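PDB 5DL7: porin from Acinetobacter baumannii AB307-0294, which forms an outer-membrane beta-barrel that probably lets small solutes, perhaps including vanillate, pass into the periplasm. Local coordinates for residues D221-G232 against S244-G255; G181-F189 against D396-H404. All coordinates share one frame; numbering follows the deposited sequence.

Contact 1. Residues D221-G232 against S244-G255. With CA (calcium ion), chain B.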
loop_
_atom_site.group_PDB
_atom_site.type_symbol
_atom_site.label_atom_id
_atom_site.label_comp_id
_atom_site.label_asym_id
_atom_site.label_seq_id
_atom_site.Cartn_x
_atom_site.Cartn_y
_atom_site.Cartn_z
ATOM N N ASP A 221 -1.812 -1.320 -23.398
ATOM C CA ASP A 221 -2.251 -2.638 -23.946
ATOM C C ASP A 221 -2.777 -3.540 -22.869
ATOM O O ASP A 221 -2.935 -4.764 -23.107
ATOM C CB ASP A 221 -1.039 -3.233 -24.709
ATOM C CG ASP A 221 -0.792 -2.585 -25.998
ATOM O OD1 ASP A 221 -1.716 -2.267 -26.738
ATOM O OD2 ASP A 221 0.409 -2.444 -26.337
ATOM N N ILE A 222 -3.112 -3.041 -21.672
ATOM C CA ILE A 222 -3.645 -3.783 -20.583
ATOM C C ILE A 222 -4.965 -3.224 -20.092
ATOM O O ILE A 222 -5.984 -3.818 -20.275
ATOM C CB ILE A 222 -2.659 -4.063 -19.437
ATOM C CG1 ILE A 222 -1.374 -4.768 -20.027
ATOM C CG2 ILE A 222 -3.316 -4.936 -18.409
ATOM C CD1 ILE A 222 -0.341 -5.046 -18.965
ATOM N N TYR A 223 -4.931 -2.036 -19.517
ATOM C CA TYR A 223 -6.202 -1.435 -19.013
ATOM C C TYR A 223 -6.112 0.092 -19.031
ATOM O O TYR A 223 -5.003 0.653 -18.942
ATOM C CB TYR A 223 -6.651 -1.947 -17.696
ATOM C CG TYR A 223 -5.808 -1.591 -16.519
ATOM C CD1 TYR A 223 -5.881 -0.280 -15.978
ATOM C CD2 TYR A 223 -4.939 -2.421 -15.891
ATOM C CE1 TYR A 223 -5.119 0.044 -14.875
ATOM C CE2 TYR A 223 -4.199 -2.100 -14.762
ATOM C CZ TYR A 223 -4.191 -0.881 -14.243
ATOM O OH TYR A 223 -3.457 -0.460 -13.175
ATOM N N GLN A 224 -7.309 0.698 -19.019
ATOM C CA GLN A 224 -7.484 2.142 -18.658
ATOM C C GLN A 224 -8.294 2.157 -17.389
ATOM O O GLN A 224 -9.206 1.343 -17.215
ATOM C CB GLN A 224 -8.185 2.960 -19.772
ATOM C CG GLN A 224 -7.252 3.137 -20.891
ATOM C CD GLN A 224 -7.888 3.901 -22.051
ATOM O OE1 GLN A 224 -7.458 3.745 -23.303
ATOM N NE2 GLN A 224 -8.894 4.650 -21.715
ATOM N N GLN A 225 -8.034 3.120 -16.527
ATOM C CA GLN A 225 -8.667 3.198 -15.230
ATOM C C GLN A 225 -8.933 4.687 -14.832
ATOM O O GLN A 225 -8.014 5.460 -15.028
ATOM C CB GLN A 225 -7.903 2.444 -14.201
ATOM C CG GLN A 225 -8.457 2.446 -12.804
ATOM C CD GLN A 225 -7.577 1.571 -11.915
ATOM O OE1 GLN A 225 -6.585 2.017 -11.350
ATOM N NE2 GLN A 225 -7.972 0.276 -11.823
ATOM N N GLN A 226 -10.163 4.951 -14.414
ATOM C CA GLN A 226 -10.385 6.257 -13.756
ATOM C C GLN A 226 -10.719 6.128 -12.303
ATOM O O GLN A 226 -11.240 5.032 -11.824
ATOM C CB GLN A 226 -11.569 6.889 -14.414
ATOM C CG GLN A 226 -11.390 7.315 -15.861
ATOM C CD GLN A 226 -11.527 6.125 -16.838
ATOM O OE1 GLN A 226 -12.417 5.286 -16.698
ATOM N NE2 GLN A 226 -10.585 6.042 -17.711
ATOM N N PHE A 227 -10.373 7.098 -11.523
ATOM C CA PHE A 227 -10.651 7.131 -10.082
ATOM C C PHE A 227 -11.395 8.427 -9.779
ATOM O O PHE A 227 -10.945 9.504 -10.233
ATOM C CB PHE A 227 -9.324 7.196 -9.298
ATOM C CG PHE A 227 -9.489 7.412 -7.794
ATOM C CD1 PHE A 227 -9.829 6.322 -7.011
ATOM C CD2 PHE A 227 -9.470 8.675 -7.302
ATOM C CE1 PHE A 227 -9.988 6.515 -5.657
ATOM C CE2 PHE A 227 -9.616 8.881 -5.897
ATOM C CZ PHE A 227 -9.914 7.808 -5.122
ATOM N N LEU A 228 -12.385 8.330 -8.921
ATOM C CA LEU A 228 -12.959 9.521 -8.288
ATOM C C LEU A 228 -13.045 9.218 -6.801
ATOM O O LEU A 228 -13.393 8.074 -6.443
ATOM C CB LEU A 228 -14.414 9.746 -8.737
ATOM C CG LEU A 228 -14.513 10.118 -10.219
ATOM C CD1 LEU A 228 -16.071 10.182 -10.482
ATOM C CD2 LEU A 228 -13.910 11.494 -10.469
ATOM N N GLY A 229 -12.795 10.188 -5.977
ATOM C CA GLY A 229 -12.850 9.900 -4.500
ATOM C C GLY A 229 -12.945 11.152 -3.689
ATOM O O GLY A 229 -12.615 12.253 -4.164
ATOM N N PHE A 230 -13.337 10.985 -2.422
ATOM C CA PHE A 230 -13.228 12.094 -1.483
ATOM C C PHE A 230 -12.906 11.509 -0.132
ATOM O O PHE A 230 -13.165 10.355 0.150
ATOM C CB PHE A 230 -14.466 12.922 -1.460
ATOM C CG PHE A 230 -15.697 12.270 -0.918
ATOM C CD1 PHE A 230 -15.926 12.217 0.459
ATOM C CD2 PHE A 230 -16.608 11.699 -1.714
ATOM C CE1 PHE A 230 -17.035 11.576 0.965
ATOM C CE2 PHE A 230 -17.768 11.071 -1.213
ATOM C CZ PHE A 230 -18.007 11.054 0.140
ATOM N N ASN A 231 -12.348 12.364 0.697
ATOM C CA ASN A 231 -12.143 12.020 2.118
ATOM C C ASN A 231 -12.222 13.235 3.011
ATOM O O ASN A 231 -11.893 14.332 2.597
ATOM C CB ASN A 231 -10.817 11.272 2.292
ATOM C CG ASN A 231 -9.583 12.090 2.012
ATOM O OD1 ASN A 231 -9.226 12.345 0.860
ATOM N ND2 ASN A 231 -8.871 12.524 3.106
ATOM N N GLY A 232 -12.733 13.059 4.219
ATOM C CA GLY A 232 -12.912 14.202 5.047
ATOM C C GLY A 232 -12.945 13.910 6.516
ATOM O O GLY A 232 -12.887 12.723 6.913
ATOM N N SER A 244 -14.653 10.273 6.749
ATOM C CA SER A 244 -15.119 9.582 5.491
ATOM C C SER A 244 -13.949 9.378 4.590
ATOM O O SER A 244 -13.008 10.182 4.507
ATOM C CB SER A 244 -16.318 10.382 4.773
ATOM O OG SER A 244 -15.770 11.662 4.515
ATOM N N ASP A 245 -13.983 8.269 3.854
ATOM C CA ASP A 245 -13.042 8.022 2.784
ATOM C C ASP A 245 -13.780 7.165 1.792
ATOM O O ASP A 245 -14.133 6.007 2.142
ATOM C CB ASP A 245 -11.882 7.241 3.315
ATOM C CG ASP A 245 -10.684 7.037 2.263
ATOM O OD1 ASP A 245 -10.831 7.193 1.083
ATOM O OD2 ASP A 245 -9.525 7.054 2.769
ATOM N N VAL A 246 -13.964 7.682 0.587
ATOM C CA VAL A 246 -14.765 7.003 -0.418
ATOM C C VAL A 246 -13.959 6.954 -1.690
ATOM O O VAL A 246 -13.346 7.940 -2.087
ATOM C CB VAL A 246 -16.142 7.700 -0.670
ATOM C CG1 VAL A 246 -16.890 7.190 -1.866
ATOM C CG2 VAL A 246 -17.034 7.673 0.561
ATOM N N ARG A 247 -13.980 5.787 -2.329
ATOM C CA ARG A 247 -13.131 5.543 -3.539
ATOM C C ARG A 247 -13.921 4.822 -4.578
ATOM O O ARG A 247 -14.568 3.787 -4.273
ATOM C CB ARG A 247 -11.883 4.739 -3.177
ATOM C CG ARG A 247 -11.023 5.463 -2.163
ATOM C CD ARG A 247 -9.736 4.658 -1.861
ATOM N NE ARG A 247 -9.149 5.203 -0.578
ATOM C CZ ARG A 247 -8.107 4.771 0.052
ATOM N NH1 ARG A 247 -7.447 3.757 -0.378
ATOM N NH2 ARG A 247 -7.737 5.350 1.205
ATOM N N PHE A 248 -13.898 5.355 -5.798
ATOM C CA PHE A 248 -14.551 4.714 -6.925
ATOM C C PHE A 248 -13.591 4.538 -8.064
ATOM O O PHE A 248 -12.837 5.482 -8.443
ATOM C CB PHE A 248 -15.618 5.663 -7.451
ATOM C CG PHE A 248 -16.260 5.206 -8.707
ATOM C CD1 PHE A 248 -17.041 4.051 -8.738
ATOM C CD2 PHE A 248 -16.049 5.861 -9.899
ATOM C CE1 PHE A 248 -17.688 3.707 -9.992
ATOM C CE2 PHE A 248 -16.650 5.423 -11.149
ATOM C CZ PHE A 248 -17.425 4.361 -11.139
ATOM N N PHE A 249 -13.541 3.300 -8.591
ATOM C CA PHE A 249 -12.714 2.931 -9.774
ATOM C C PHE A 249 -13.560 2.479 -10.895
ATOM O O PHE A 249 -14.525 1.726 -10.672
ATOM C CB PHE A 249 -11.655 1.829 -9.349
ATOM C CG PHE A 249 -10.652 2.245 -8.362
ATOM C CD1 PHE A 249 -10.955 2.095 -7.038
ATOM C CD2 PHE A 249 -9.457 2.690 -8.753
ATOM C CE1 PHE A 249 -10.068 2.442 -6.017
ATOM C CE2 PHE A 249 -8.496 3.024 -7.750
ATOM C CZ PHE A 249 -8.832 2.896 -6.403
ATOM N N ASN A 250 -13.130 2.847 -12.066
ATOM C CA ASN A 250 -13.722 2.386 -13.348
ATOM C C ASN A 250 -12.597 1.919 -14.228
ATOM O O ASN A 250 -11.666 2.647 -14.518
ATOM C CB ASN A 250 -14.508 3.537 -14.065
ATOM C CG ASN A 250 -15.195 3.108 -15.341
ATOM O OD1 ASN A 250 -16.032 2.200 -15.233
ATOM N ND2 ASN A 250 -14.838 3.656 -16.481
ATOM N N SER A 251 -12.745 0.633 -14.693
ATOM C CA SER A 251 -11.628 0.001 -15.435
ATOM C C SER A 251 -12.144 -0.743 -16.636
ATOM O O SER A 251 -13.210 -1.403 -16.581
ATOM C CB SER A 251 -10.812 -0.967 -14.561
ATOM O OG SER A 251 -10.388 -0.393 -13.314
ATOM N N GLU A 252 -11.395 -0.661 -17.715
ATOM C CA GLU A 252 -11.727 -1.317 -19.015
ATOM C C GLU A 252 -10.449 -1.738 -19.671
ATOM O O GLU A 252 -9.434 -1.083 -19.564
ATOM C CB GLU A 252 -12.574 -0.365 -19.893
ATOM C CG GLU A 252 -12.873 -0.745 -21.216
ATOM C CD GLU A 252 -13.727 0.316 -22.095
ATOM O OE1 GLU A 252 -14.307 -0.123 -23.069
ATOM O OE2 GLU A 252 -13.863 1.415 -21.691
ATOM N N GLU A 253 -10.509 -2.782 -20.495
ATOM C CA GLU A 253 -9.287 -3.186 -21.186
ATOM C C GLU A 253 -8.970 -2.198 -22.300
ATOM O O GLU A 253 -9.862 -1.444 -22.773
ATOM C CB GLU A 253 -9.329 -4.638 -21.698
ATOM C CG GLU A 253 -10.146 -4.846 -22.968
ATOM C CD GLU A 253 -11.627 -4.708 -22.796
ATOM O OE1 GLU A 253 -12.356 -4.751 -23.824
ATOM O OE2 GLU A 253 -12.240 -4.774 -21.700
ATOM N N THR A 254 -7.744 -2.201 -22.791
ATOM C CA THR A 254 -7.390 -1.302 -23.925
ATOM C C THR A 254 -6.323 -1.957 -24.802
ATOM O O THR A 254 -5.649 -2.898 -24.343
ATOM C CB THR A 254 -6.906 0.024 -23.206
ATOM O OG1 THR A 254 -6.704 0.995 -24.193
ATOM C CG2 THR A 254 -5.527 -0.158 -22.548
ATOM N N GLY A 255 -6.145 -1.410 -26.003
ATOM C CA GLY A 255 -5.122 -1.846 -26.952
ATOM C C GLY A 255 -5.225 -3.335 -27.268
ATOM O O GLY A 255 -6.333 -3.885 -27.449
HETATM CA CA CA B . -14.580 -4.856 -22.675
HETATM O O HOH W 1 -14.730 -2.703 -23.675
HETATM O O HOH W 2 -14.700 -3.539 -20.672
HETATM O O HOH W 3 -17.035 -4.667 -22.686
HETATM O O HOH W 4 -15.345 -5.644 -24.828
#
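Strands 223-232 and 244-253 run antiparallel, their axes 4.5 Å apart at closest approach and at 173° to each other. Regular pairs of N-H···O bonds tie them from Gln224-Glu252 down to Gly232-Ser244, while a classic beta bulge at Ile222 and Tyr223, against the preceding strand 210-219, marks the start of the first strand. The two strands form a beta hairpin of the barrel wall, continued by strand 210-219 beside one and strand 263-275 beside the other. One face carries Gln225, Phe227, Arg247, Phe249 and Ser251. There Phe227 turns its edge to the face of Phe249 (CD1 to CZ 3.6 Å), and Arg247 CB and CG meet the edge of the Phe227 ring. Gln225, its chain extended as far as CD, sends NE2 straight to Ser251 OG (2.9 Å, 173°), and Pro294 O takes a second bond from that nitrogen. Arg247 grips Asp245 side-on with NE and NH2. On the face of Leu228 and Phe248, Phe230 lies alongside Val246, whose CB sits over the ring. Further along the same face, Asn250 ND2 reaches Gln226 OE1 (2.9 Å), which the bend at chi2 (80°) brings back toward the neighbouring strand. Glu253 chelates the calcium ion through OE1 and OE2, with Glu261 and four waters also bound.

Contact 2. Residues G181-F189 against D396-H404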
loop_
_atom_site.group_PDB
_atom_site.type_symbol
_atom_site.label_atom_id
_atom_site.label_comp_id
_atom_site.label_asym_id
_atom_site.label_seq_id
_atom_site.Cartn_x
_atom_site.Cartn_y
_atom_site.Cartn_z
ATOM N N GLY A 181 3.426 -3.720 -15.087
ATOM C CA GLY A 181 2.373 -4.647 -15.417
ATOM C C GLY A 181 1.480 -4.971 -14.286
ATOM O O GLY A 181 1.300 -4.167 -13.392
ATOM N N THR A 182 0.846 -6.139 -14.335
ATOM C CA THR A 182 -0.153 -6.589 -13.380
ATOM C C THR A 182 0.192 -7.958 -12.867
ATOM O O THR A 182 0.845 -8.741 -13.585
ATOM C CB THR A 182 -1.586 -6.750 -14.004
ATOM O OG1 THR A 182 -1.469 -7.556 -15.211
ATOM C CG2 THR A 182 -2.072 -5.431 -14.420
ATOM N N ASP A 183 -0.262 -8.229 -11.678
ATOM C CA ASP A 183 -0.254 -9.591 -11.156
ATOM C C ASP A 183 -1.648 -10.212 -11.519
ATOM O O ASP A 183 -2.596 -9.483 -11.981
ATOM C CB ASP A 183 -0.130 -9.553 -9.656
ATOM C CG ASP A 183 1.310 -9.179 -9.203
ATOM O OD1 ASP A 183 2.225 -9.568 -9.862
ATOM O OD2 ASP A 183 1.367 -8.538 -8.160
ATOM N N ASN A 184 -1.724 -11.544 -11.359
ATOM C CA ASN A 184 -3.041 -12.205 -11.600
ATOM C C ASN A 184 -3.477 -12.765 -10.261
ATOM O O ASN A 184 -2.983 -13.760 -9.801
ATOM C CB ASN A 184 -2.884 -13.251 -12.685
ATOM C CG ASN A 184 -4.262 -13.651 -13.297
ATOM O OD1 ASN A 184 -5.208 -12.836 -13.133
ATOM N ND2 ASN A 184 -4.322 -14.780 -13.907
ATOM N N ILE A 185 -4.341 -12.105 -9.581
ATOM C CA ILE A 185 -4.757 -12.479 -8.220
ATOM C C ILE A 185 -5.988 -13.399 -8.332
ATOM O O ILE A 185 -6.974 -12.954 -9.005
ATOM C CB ILE A 185 -5.059 -11.229 -7.416
ATOM C CG1 ILE A 185 -3.721 -10.466 -7.240
ATOM C CG2 ILE A 185 -5.656 -11.565 -6.078
ATOM C CD1 ILE A 185 -3.973 -9.084 -6.928
ATOM N N ASN A 186 -5.949 -14.603 -7.769
ATOM C CA ASN A 186 -7.129 -15.457 -7.889
ATOM C C ASN A 186 -7.612 -15.661 -9.293
ATOM O O ASN A 186 -8.810 -15.871 -9.533
ATOM C CB ASN A 186 -8.313 -15.008 -7.014
ATOM C CG ASN A 186 -7.934 -14.842 -5.537
ATOM O OD1 ASN A 186 -7.008 -15.495 -5.026
ATOM N ND2 ASN A 186 -8.584 -13.918 -4.846
ATOM N N HIS A 187 -6.639 -15.774 -10.240
ATOM C CA HIS A 187 -6.978 -15.951 -11.650
ATOM C C HIS A 187 -8.060 -14.986 -12.144
ATOM O O HIS A 187 -8.876 -15.413 -13.037
ATOM C CB HIS A 187 -7.379 -17.369 -11.910
ATOM C CG HIS A 187 -6.383 -18.404 -11.485
ATOM N ND1 HIS A 187 -5.280 -18.627 -12.231
ATOM C CD2 HIS A 187 -6.202 -19.150 -10.317
ATOM C CE1 HIS A 187 -4.476 -19.527 -11.660
ATOM N NE2 HIS A 187 -5.014 -19.845 -10.486
ATOM N N ARG A 188 -7.978 -13.774 -11.718
ATOM C CA ARG A 188 -8.945 -12.703 -12.028
ATOM C C ARG A 188 -9.039 -12.374 -13.521
ATOM O O ARG A 188 -10.127 -12.151 -14.127
ATOM C CB ARG A 188 -8.590 -11.488 -11.208
ATOM C CG ARG A 188 -9.466 -10.307 -11.265
ATOM C CD ARG A 188 -9.026 -9.326 -10.145
ATOM N NE ARG A 188 -9.213 -9.880 -8.832
ATOM C CZ ARG A 188 -8.792 -9.377 -7.639
ATOM N NH1 ARG A 188 -8.078 -8.277 -7.638
ATOM N NH2 ARG A 188 -8.954 -9.903 -6.531
ATOM N N PHE A 189 -7.861 -12.451 -14.157
ATOM C CA PHE A 189 -7.642 -12.192 -15.543
ATOM C C PHE A 189 -6.960 -13.343 -16.237
ATOM O O PHE A 189 -6.744 -14.415 -15.632
ATOM C CB PHE A 189 -6.884 -10.850 -15.697
ATOM C CG PHE A 189 -7.461 -9.699 -14.979
ATOM C CD1 PHE A 189 -8.662 -9.085 -15.420
ATOM C CD2 PHE A 189 -6.939 -9.259 -13.807
ATOM C CE1 PHE A 189 -9.270 -8.065 -14.703
ATOM C CE2 PHE A 189 -7.500 -8.168 -13.114
ATOM C CZ PHE A 189 -8.638 -7.601 -13.523
ATOM N N ASP A 396 -13.179 -19.944 1.791
ATOM C CA ASP A 396 -13.576 -21.251 1.339
ATOM C C ASP A 396 -13.166 -21.402 -0.173
ATOM O O ASP A 396 -13.755 -22.181 -0.930
ATOM C CB ASP A 396 -15.062 -21.496 1.558
ATOM C CG ASP A 396 -16.009 -20.596 0.732
ATOM O OD1 ASP A 396 -15.493 -19.617 0.085
ATOM O OD2 ASP A 396 -17.252 -20.766 0.799
ATOM N N MET A 397 -12.169 -20.687 -0.575
ATOM C CA MET A 397 -11.715 -20.671 -1.973
ATOM C C MET A 397 -10.867 -21.891 -2.269
ATOM O O MET A 397 -10.233 -22.472 -1.374
ATOM C CB MET A 397 -10.913 -19.364 -2.328
ATOM C CG MET A 397 -11.781 -18.213 -2.200
ATOM S SD MET A 397 -10.750 -16.716 -2.845
ATOM C CE MET A 397 -11.267 -15.551 -1.723
ATOM N N PRO A 398 -10.712 -22.276 -3.519
ATOM C CA PRO A 398 -9.944 -23.383 -3.889
ATOM C C PRO A 398 -8.431 -23.180 -3.700
ATOM O O PRO A 398 -7.922 -22.069 -3.539
ATOM C CB PRO A 398 -10.247 -23.604 -5.364
ATOM C CG PRO A 398 -11.465 -22.745 -5.582
ATOM C CD PRO A 398 -11.483 -21.717 -4.591
ATOM N N THR A 399 -7.768 -24.290 -3.592
ATOM C CA THR A 399 -6.344 -24.251 -3.252
ATOM C C THR A 399 -5.388 -23.673 -4.285
ATOM O O THR A 399 -4.231 -23.388 -3.979
ATOM C CB THR A 399 -5.830 -25.697 -2.795
ATOM O OG1 THR A 399 -5.939 -26.513 -3.900
ATOM C CG2 THR A 399 -6.670 -26.127 -1.676
ATOM N N ASN A 400 -5.833 -23.433 -5.544
ATOM C CA ASN A 400 -4.998 -22.878 -6.570
ATOM C C ASN A 400 -5.125 -21.336 -6.554
ATOM O O ASN A 400 -4.581 -20.676 -7.491
ATOM C CB ASN A 400 -5.351 -23.445 -7.886
ATOM C CG ASN A 400 -6.821 -23.126 -8.339
ATOM O OD1 ASN A 400 -7.708 -23.125 -7.526
ATOM N ND2 ASN A 400 -7.039 -22.942 -9.633
ATOM N N MET A 401 -5.809 -20.752 -5.611
ATOM C CA MET A 401 -6.020 -19.281 -5.561
ATOM C C MET A 401 -4.838 -18.619 -4.858
ATOM O O MET A 401 -3.920 -19.302 -4.364
ATOM C CB MET A 401 -7.297 -18.954 -4.875
ATOM C CG MET A 401 -8.517 -19.466 -5.717
ATOM S SD MET A 401 -8.618 -18.734 -7.331
ATOM C CE MET A 401 -9.540 -20.068 -8.173
ATOM N N THR A 402 -4.834 -17.293 -4.775
ATOM C CA THR A 402 -3.682 -16.552 -4.261
ATOM C C THR A 402 -3.699 -16.477 -2.790
ATOM O O THR A 402 -2.631 -16.475 -2.163
ATOM C CB THR A 402 -3.773 -15.137 -4.877
ATOM O OG1 THR A 402 -3.683 -15.223 -6.296
ATOM C CG2 THR A 402 -2.601 -14.266 -4.364
ATOM N N PHE A 403 -4.850 -16.384 -2.159
ATOM C CA PHE A 403 -4.924 -16.180 -0.674
ATOM C C PHE A 403 -5.519 -17.421 -0.052
ATOM O O PHE A 403 -6.547 -17.972 -0.560
ATOM C CB PHE A 403 -5.730 -14.938 -0.355
ATOM C CG PHE A 403 -5.139 -13.682 -0.952
ATOM C CD1 PHE A 403 -3.866 -13.266 -0.500
ATOM C CD2 PHE A 403 -5.776 -12.989 -1.943
ATOM C CE1 PHE A 403 -3.352 -12.010 -0.998
ATOM C CE2 PHE A 403 -5.223 -11.832 -2.458
ATOM C CZ PHE A 403 -3.971 -11.378 -2.021
ATOM N N HIS A 404 -4.929 -17.858 1.043
ATOM C CA HIS A 404 -5.282 -19.083 1.730
ATOM C C HIS A 404 -5.609 -18.759 3.220
ATOM O O HIS A 404 -5.023 -17.811 3.728
ATOM C CB HIS A 404 -4.045 -19.983 1.729
ATOM C CG HIS A 404 -3.611 -20.331 0.340
ATOM N ND1 HIS A 404 -3.980 -21.506 -0.230
ATOM C CD2 HIS A 404 -2.779 -19.731 -0.532
ATOM C CE1 HIS A 404 -3.529 -21.553 -1.471
ATOM N NE2 HIS A 404 -2.873 -20.435 -1.706
#
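Asn186 and Thr402 grip each other with two hydrogen bonds that exchange backbone and side chain. Asn186 N gives a nearly straight bond to Thr402 OG1 (2.8 Å, 171°), and Thr402 N returns one to Asn186 OD1 (2.8 Å). With CG beside its own backbone N (chi1 -54°), Asn186 carries OD1 over to Thr402, where the two side chains cross at about a right angle. Next along the chain, His187 NE2 donates to Asn400 O (3.1 Å), approaching from above the carbonyl plane, and Met401 SD lies at the edge of the same imidazole. On the other flank, Ile185 CG2 packs 3.7 Å from Phe403 CE2. Further out, the type I turn from Pro398 to Met401 presents Asn400 O, and both Asn186 ND2 and Arg188 bond Asn314 OD1, with Arg188 also salt-bridged to Asp311. Asn184 steadies its own loop by pairing its amide with Phe189 N and O. Two loops of the porin, the second joining strands 384-395 and 406-418, are thus pinned together. Phe403 N is buried here without a partner, whereas both polar groups of the Asn186 amide are engaged, OD1 across the contact and ND2 with Asn314, which should fix its rotation and hold the two loops in one relative position.

Overall arrangement
Along the chain, contact 1 is nested inside contact 2: residues 181-189 come first, then the hairpin segments 221-232 and 244-255, and 396-404 closes the loop just before the last strand, 406-418. The two centres lie about 21 Å apart, and both belong to the single barrel of this OprD-family porin. Contact 1 is local, joining neighbouring strands of the barrel wall, whereas contact 2 bridges two loops more than 200 residues apart. They meet where Thr182 CG2 packs against Tyr223 CE2 (4.0 Å) and Ile222 CG2, so the segment that reaches across to 396-404 also rests against the start of the hairpin. The 181-189 segment thereby connects that part of the wall to the loop before the closing strand.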